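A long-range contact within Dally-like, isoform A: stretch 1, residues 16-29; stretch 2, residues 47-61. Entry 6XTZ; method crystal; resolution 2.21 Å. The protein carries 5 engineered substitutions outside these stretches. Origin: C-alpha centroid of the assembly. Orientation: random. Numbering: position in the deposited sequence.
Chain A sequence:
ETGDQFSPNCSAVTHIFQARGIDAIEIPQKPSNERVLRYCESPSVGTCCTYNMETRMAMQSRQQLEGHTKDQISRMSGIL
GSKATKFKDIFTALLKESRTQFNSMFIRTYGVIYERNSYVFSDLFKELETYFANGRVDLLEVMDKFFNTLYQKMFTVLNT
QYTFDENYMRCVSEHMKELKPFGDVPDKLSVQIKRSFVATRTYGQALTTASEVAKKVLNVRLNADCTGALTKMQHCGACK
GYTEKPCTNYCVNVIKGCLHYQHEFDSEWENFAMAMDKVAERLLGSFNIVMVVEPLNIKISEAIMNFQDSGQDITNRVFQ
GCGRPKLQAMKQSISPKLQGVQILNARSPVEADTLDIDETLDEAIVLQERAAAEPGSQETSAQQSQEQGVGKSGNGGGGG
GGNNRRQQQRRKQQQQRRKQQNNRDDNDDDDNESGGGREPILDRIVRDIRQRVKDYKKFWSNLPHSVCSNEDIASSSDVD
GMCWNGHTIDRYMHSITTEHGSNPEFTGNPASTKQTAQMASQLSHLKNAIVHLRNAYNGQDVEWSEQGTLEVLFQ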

# COMPACT_ATOMS: atom_id res chain seq x y z
N ILE A 16 24.84 -33.22 11.91
CA ILE A 16 24.20 -32.17 11.13
C ILE A 16 23.39 -32.77 9.98
O ILE A 16 22.26 -32.35 9.71
N PHE A 17 23.95 -33.77 9.30
CA PHE A 17 23.24 -34.41 8.20
C PHE A 17 22.00 -35.15 8.69
O PHE A 17 20.95 -35.12 8.04
N GLN A 18 22.12 -35.84 9.83
CA GLN A 18 20.96 -36.52 10.40
C GLN A 18 19.89 -35.53 10.83
O GLN A 18 18.69 -35.83 10.75
N ALA A 19 20.29 -34.34 11.30
CA ALA A 19 19.32 -33.31 11.64
C ALA A 19 18.62 -32.74 10.40
O ALA A 19 17.53 -32.19 10.52
N ARG A 20 19.24 -32.87 9.23
CA ARG A 20 18.66 -32.39 7.99
C ARG A 20 17.81 -33.44 7.28
O ARG A 20 17.41 -33.23 6.13
N GLY A 21 17.53 -34.56 7.94
CA GLY A 21 16.69 -35.59 7.37
C GLY A 21 17.42 -36.67 6.60
O GLY A 21 16.76 -37.52 5.99
N ILE A 22 18.75 -36.67 6.62
CA ILE A 22 19.53 -37.67 5.89
C ILE A 22 19.74 -38.88 6.79
O ILE A 22 20.22 -38.75 7.93
N ASP A 23 19.38 -40.06 6.29
CA ASP A 23 19.55 -41.28 7.06
C ASP A 23 21.03 -41.63 7.19
O ASP A 23 21.84 -41.33 6.31
N ALA A 24 21.36 -42.30 8.30
CA ALA A 24 22.75 -42.67 8.55
C ALA A 24 23.30 -43.63 7.51
O ALA A 24 24.52 -43.73 7.35
N ILE A 25 22.43 -44.36 6.81
CA ILE A 25 22.89 -45.27 5.77
C ILE A 25 23.50 -44.50 4.61
O ILE A 25 24.50 -44.92 4.02
N GLU A 26 22.91 -43.35 4.26
CA GLU A 26 23.41 -42.56 3.15
C GLU A 26 24.67 -41.78 3.48
O GLU A 26 25.41 -41.41 2.57
N ILE A 27 24.93 -41.52 4.76
CA ILE A 27 26.04 -40.66 5.17
C ILE A 27 27.36 -41.40 5.00
O ILE A 27 27.58 -42.44 5.64
N PRO A 28 28.26 -40.91 4.15
CA PRO A 28 29.57 -41.56 4.02
C PRO A 28 30.41 -41.33 5.27
O PRO A 28 30.51 -40.21 5.77
N GLN A 29 31.00 -42.41 5.77
CA GLN A 29 31.86 -42.31 6.95
C GLN A 29 33.16 -41.60 6.62
O GLN A 29 33.63 -40.75 7.39
N THR A 47 34.98 -34.91 -0.33
CA THR A 47 33.84 -34.24 0.27
C THR A 47 33.07 -35.23 1.12
O THR A 47 33.10 -36.44 0.88
N CYS A 48 32.37 -34.71 2.13
CA CYS A 48 31.57 -35.54 3.02
C CYS A 48 30.13 -35.69 2.54
O CYS A 48 29.32 -36.30 3.24
N CYS A 49 29.80 -35.16 1.37
CA CYS A 49 28.44 -35.20 0.84
C CYS A 49 28.41 -35.98 -0.46
O CYS A 49 29.35 -35.91 -1.26
N THR A 50 27.33 -36.71 -0.67
CA THR A 50 27.07 -37.38 -1.93
C THR A 50 26.13 -36.53 -2.78
O THR A 50 25.62 -35.50 -2.35
N TYR A 51 25.90 -36.99 -4.01
CA TYR A 51 24.99 -36.29 -4.91
C TYR A 51 23.56 -36.32 -4.38
O TYR A 51 22.81 -35.35 -4.54
N ASN A 52 23.17 -37.43 -3.75
CA ASN A 52 21.81 -37.52 -3.21
C ASN A 52 21.65 -36.68 -1.95
O ASN A 52 20.58 -36.10 -1.73
N MET A 53 22.69 -36.60 -1.12
CA MET A 53 22.62 -35.74 0.05
C MET A 53 22.51 -34.27 -0.36
O MET A 53 21.75 -33.50 0.24
N GLU A 54 23.25 -33.88 -1.39
CA GLU A 54 23.20 -32.50 -1.87
C GLU A 54 21.83 -32.17 -2.44
O GLU A 54 21.31 -31.07 -2.22
N THR A 55 21.22 -33.10 -3.17
CA THR A 55 19.91 -32.85 -3.76
C THR A 55 18.84 -32.68 -2.68
O THR A 55 17.99 -31.79 -2.77
N ARG A 56 18.87 -33.53 -1.65
CA ARG A 56 17.91 -33.42 -0.56
C ARG A 56 18.02 -32.07 0.13
O ARG A 56 17.03 -31.36 0.31
N MET A 57 19.24 -31.69 0.53
CA MET A 57 19.45 -30.40 1.17
C MET A 57 19.17 -29.24 0.23
O MET A 57 18.83 -28.14 0.70
N ALA A 58 19.30 -29.44 -1.08
CA ALA A 58 18.99 -28.38 -2.03
C ALA A 58 17.49 -28.09 -2.06
O ALA A 58 17.08 -26.93 -1.95
N MET A 59 16.67 -29.13 -2.21
CA MET A 59 15.23 -28.92 -2.21
C MET A 59 14.73 -28.48 -0.84
O MET A 59 13.70 -27.80 -0.74
N GLN A 60 15.45 -28.84 0.23
CA GLN A 60 15.07 -28.39 1.56
C GLN A 60 15.27 -26.89 1.72
O GLN A 60 14.42 -26.20 2.30
N SER A 61 16.39 -26.36 1.21
CA SER A 61 16.65 -24.93 1.33
C SER A 61 15.67 -24.11 0.51
O SER A 61 15.22 -23.04 0.95

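Which polar interactions tie the two stretches together? The strongest is a salt bridge between Glu26 and Arg56, whose CA-to-CB bonds both point toward the opposing stretch. Glu26 OE1 lies 3.2 Å from Arg56 NH1; the hydrogen bond within this pair is weak, its N-H...acceptor angle being 123°, so the N-H points poorly at the oxygen. Glu26 reaches out with chi1 m and chi2 t. Arg56 leaves its helix with chi1 and chi2 both t, then bends at chi3 (m), and on the way its NE comes within 3.6 Å of Gly21 O. A second weak hydrogen bond runs from Arg20 NH1 to Met57 SD, 3.3 Å away, with the sulfur at the edge of the guanidinium, near its plane. The m, t, t course of Arg20 carries its charged end to that sulfur, and NH1 has a further partner elsewhere in the structure.

How does the chain arrange itself for these contacts? Stretch 1 leaves its helix at Arg20, and Gly21 follows with phi at 92°, a conformation in which a CB would be jammed against the carbonyl oxygen of the residue before; glycine avoids that conflict. In stretch 2 the helix starts just after Thr50, whose p rotamer lets OG1 accept a capping bond from Met53 N at 3.2 Å. Thr50 N in turn makes a weak hydrogen bond to Met53 SD over 3.6 Å, so Met53 is linked to the cap through both its backbone and its sulfur.

What fills the space between the stretches? Phe17 and Met53 form its apolar centre. Phe17, chi1 m, points toward stretch 2, and Met53 CE sits over one face of its ring, 3.6 Å from Phe17 CD2 and nearly along the ring normal, a CH-pi contact. The CA-to-CB bond of Met53 points sideways, but its m, t, p rotamer brings the end of the side chain nearer to stretch 1. More sulfur gathers obliquely around the ring: Cys49 SG is 3.5 Å from Phe17 CZ, and Met57 SD is 4.2 Å from Phe17 CD1. Met57 adopts m, t, m, which places the same sulfur within reach of both the aromatic ring and Arg20.

Which side chains extend the packing on from this centre? Ile22 starts sideways, yet its m, t rotamer brings its end nearer, with CD1 3.8 Å from Met53 CE and 4.0 Å from Met57 SD. Its CG1 also lies 3.6 Å from Arg56 CD, so the aliphatic part of the arginine joins the apolar packing while its guanidinium meets Glu26. Farther along, Pro28 points toward stretch 2, its CD 3.5 Å from Met53 SD and its CG 3.3 Å from Cys48 O. Ile27, by contrast, directs its CA-to-CB bond away and gives up little surface here. Together the two stretches bury 669 Å², counting both sides.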

# COMPACT_ATOMS: atom_id res chain seq x y z
CB ILE A 16 25.25 -31.17 10.61
CG1 ILE A 16 25.97 -30.51 11.78
CG2 ILE A 16 24.61 -30.13 9.72
CD1 ILE A 16 27.05 -29.53 11.36
CB PHE A 17 24.17 -35.35 7.44
CG PHE A 17 25.33 -34.65 6.78
CD1 PHE A 17 25.15 -33.44 6.14
CD2 PHE A 17 26.60 -35.20 6.82
CE1 PHE A 17 26.21 -32.79 5.53
CE2 PHE A 17 27.67 -34.56 6.22
CZ PHE A 17 27.47 -33.35 5.58
CB GLN A 18 21.39 -37.39 11.59
CG GLN A 18 22.28 -38.56 11.20
CD GLN A 18 22.70 -39.39 12.40
OE1 GLN A 18 22.44 -39.03 13.55
NE2 GLN A 18 23.34 -40.52 12.13
CB ALA A 19 20.00 -32.18 12.41
CB ARG A 20 19.77 -31.89 7.05
CG ARG A 20 20.51 -30.67 7.57
CD ARG A 20 21.74 -30.36 6.73
NE ARG A 20 22.45 -29.18 7.21
CZ ARG A 20 23.59 -28.74 6.70
NH1 ARG A 20 24.16 -29.38 5.70
NH2 ARG A 20 24.17 -27.65 7.21
CB ILE A 22 20.88 -37.08 5.44
CG1 ILE A 22 20.65 -35.81 4.62
CG2 ILE A 22 21.66 -38.10 4.64
CD1 ILE A 22 21.93 -35.11 4.20
CB ASP A 23 18.79 -42.43 6.41
CG ASP A 23 17.30 -42.16 6.30
OD1 ASP A 23 16.75 -41.47 7.19
OD2 ASP A 23 16.67 -42.62 5.33
CB ALA A 24 22.88 -43.28 9.95
CB ILE A 25 21.73 -46.18 5.31
CG1 ILE A 25 21.22 -47.05 6.46
CG2 ILE A 25 22.17 -47.05 4.14
CD1 ILE A 25 20.05 -46.46 7.22
CB GLU A 26 22.32 -41.58 2.68
CG GLU A 26 20.94 -42.19 2.53
CD GLU A 26 19.92 -41.18 2.04
OE1 GLU A 26 20.31 -40.23 1.34
OE2 GLU A 26 18.72 -41.35 2.35
CB ILE A 27 25.86 -40.19 6.62
CG1 ILE A 27 24.53 -39.47 6.79
CG2 ILE A 27 27.02 -39.29 7.04
CD1 ILE A 27 24.26 -39.01 8.20
CB PRO A 28 30.19 -40.87 2.79
CG PRO A 28 29.53 -39.53 2.75
CD PRO A 28 28.13 -39.74 3.26
CB GLN A 29 32.12 -43.70 7.52
CG GLN A 29 30.86 -44.48 7.83
CD GLN A 29 31.13 -45.94 8.15
OE1 GLN A 29 32.25 -46.42 8.01
NE2 GLN A 29 30.10 -46.65 8.58
CB THR A 47 32.91 -33.64 -0.80
OG1 THR A 47 31.71 -33.17 -0.18
CG2 THR A 47 32.55 -34.69 -1.84
CB CYS A 48 31.57 -34.95 4.44
SG CYS A 48 33.19 -34.92 5.23
CB CYS A 49 27.90 -33.78 0.61
SG CYS A 49 27.60 -32.87 2.13
CB THR A 50 26.46 -38.77 -1.69
OG1 THR A 50 25.16 -38.63 -1.11
CG2 THR A 50 27.35 -39.58 -0.75
CB TYR A 51 25.06 -36.91 -6.31
CG TYR A 51 24.31 -36.15 -7.37
CD1 TYR A 51 24.94 -35.17 -8.13
CD2 TYR A 51 22.97 -36.43 -7.64
CE1 TYR A 51 24.26 -34.49 -9.12
CE2 TYR A 51 22.29 -35.75 -8.63
CZ TYR A 51 22.93 -34.78 -9.36
OH TYR A 51 22.25 -34.10 -10.34
CB ASN A 52 21.46 -38.98 -2.93
CG ASN A 52 21.39 -39.82 -4.19
OD1 ASN A 52 20.89 -39.37 -5.23
ND2 ASN A 52 21.89 -41.04 -4.12
CB MET A 53 23.85 -35.95 0.94
CG MET A 53 23.93 -37.32 1.57
SD MET A 53 25.52 -37.57 2.38
CE MET A 53 25.53 -36.20 3.53
CB GLU A 54 24.29 -32.28 -2.92
CG GLU A 54 24.43 -30.84 -3.36
CD GLU A 54 25.39 -30.68 -4.52
OE1 GLU A 54 25.40 -31.56 -5.41
OE2 GLU A 54 26.13 -29.68 -4.54
CB THR A 55 19.54 -33.97 -4.72
OG1 THR A 55 20.53 -34.08 -5.75
CG2 THR A 55 18.18 -33.69 -5.37
CB ARG A 56 18.10 -34.56 0.44
CG ARG A 56 17.39 -34.32 1.77
CD ARG A 56 17.58 -35.48 2.73
NE ARG A 56 16.62 -36.56 2.51
CZ ARG A 56 16.89 -37.68 1.85
NH1 ARG A 56 18.09 -37.88 1.34
NH2 ARG A 56 15.95 -38.60 1.70
CB MET A 57 20.87 -30.31 1.72
CG MET A 57 21.21 -31.40 2.73
SD MET A 57 22.89 -31.29 3.36
CE MET A 57 23.84 -31.56 1.86
CB ALA A 58 19.48 -28.75 -3.43
CB MET A 59 14.52 -30.19 -2.67
CG MET A 59 14.97 -30.67 -4.04
SD MET A 59 14.18 -32.20 -4.57
CE MET A 59 14.73 -33.32 -3.29
CB GLN A 60 15.87 -29.15 2.62
CG GLN A 60 15.66 -28.64 4.04
CD GLN A 60 16.52 -29.39 5.05
OE1 GLN A 60 16.88 -30.54 4.85
NE2 GLN A 60 16.85 -28.71 6.15
CB SER A 61 18.09 -24.62 0.90
OG SER A 61 18.99 -24.80 1.97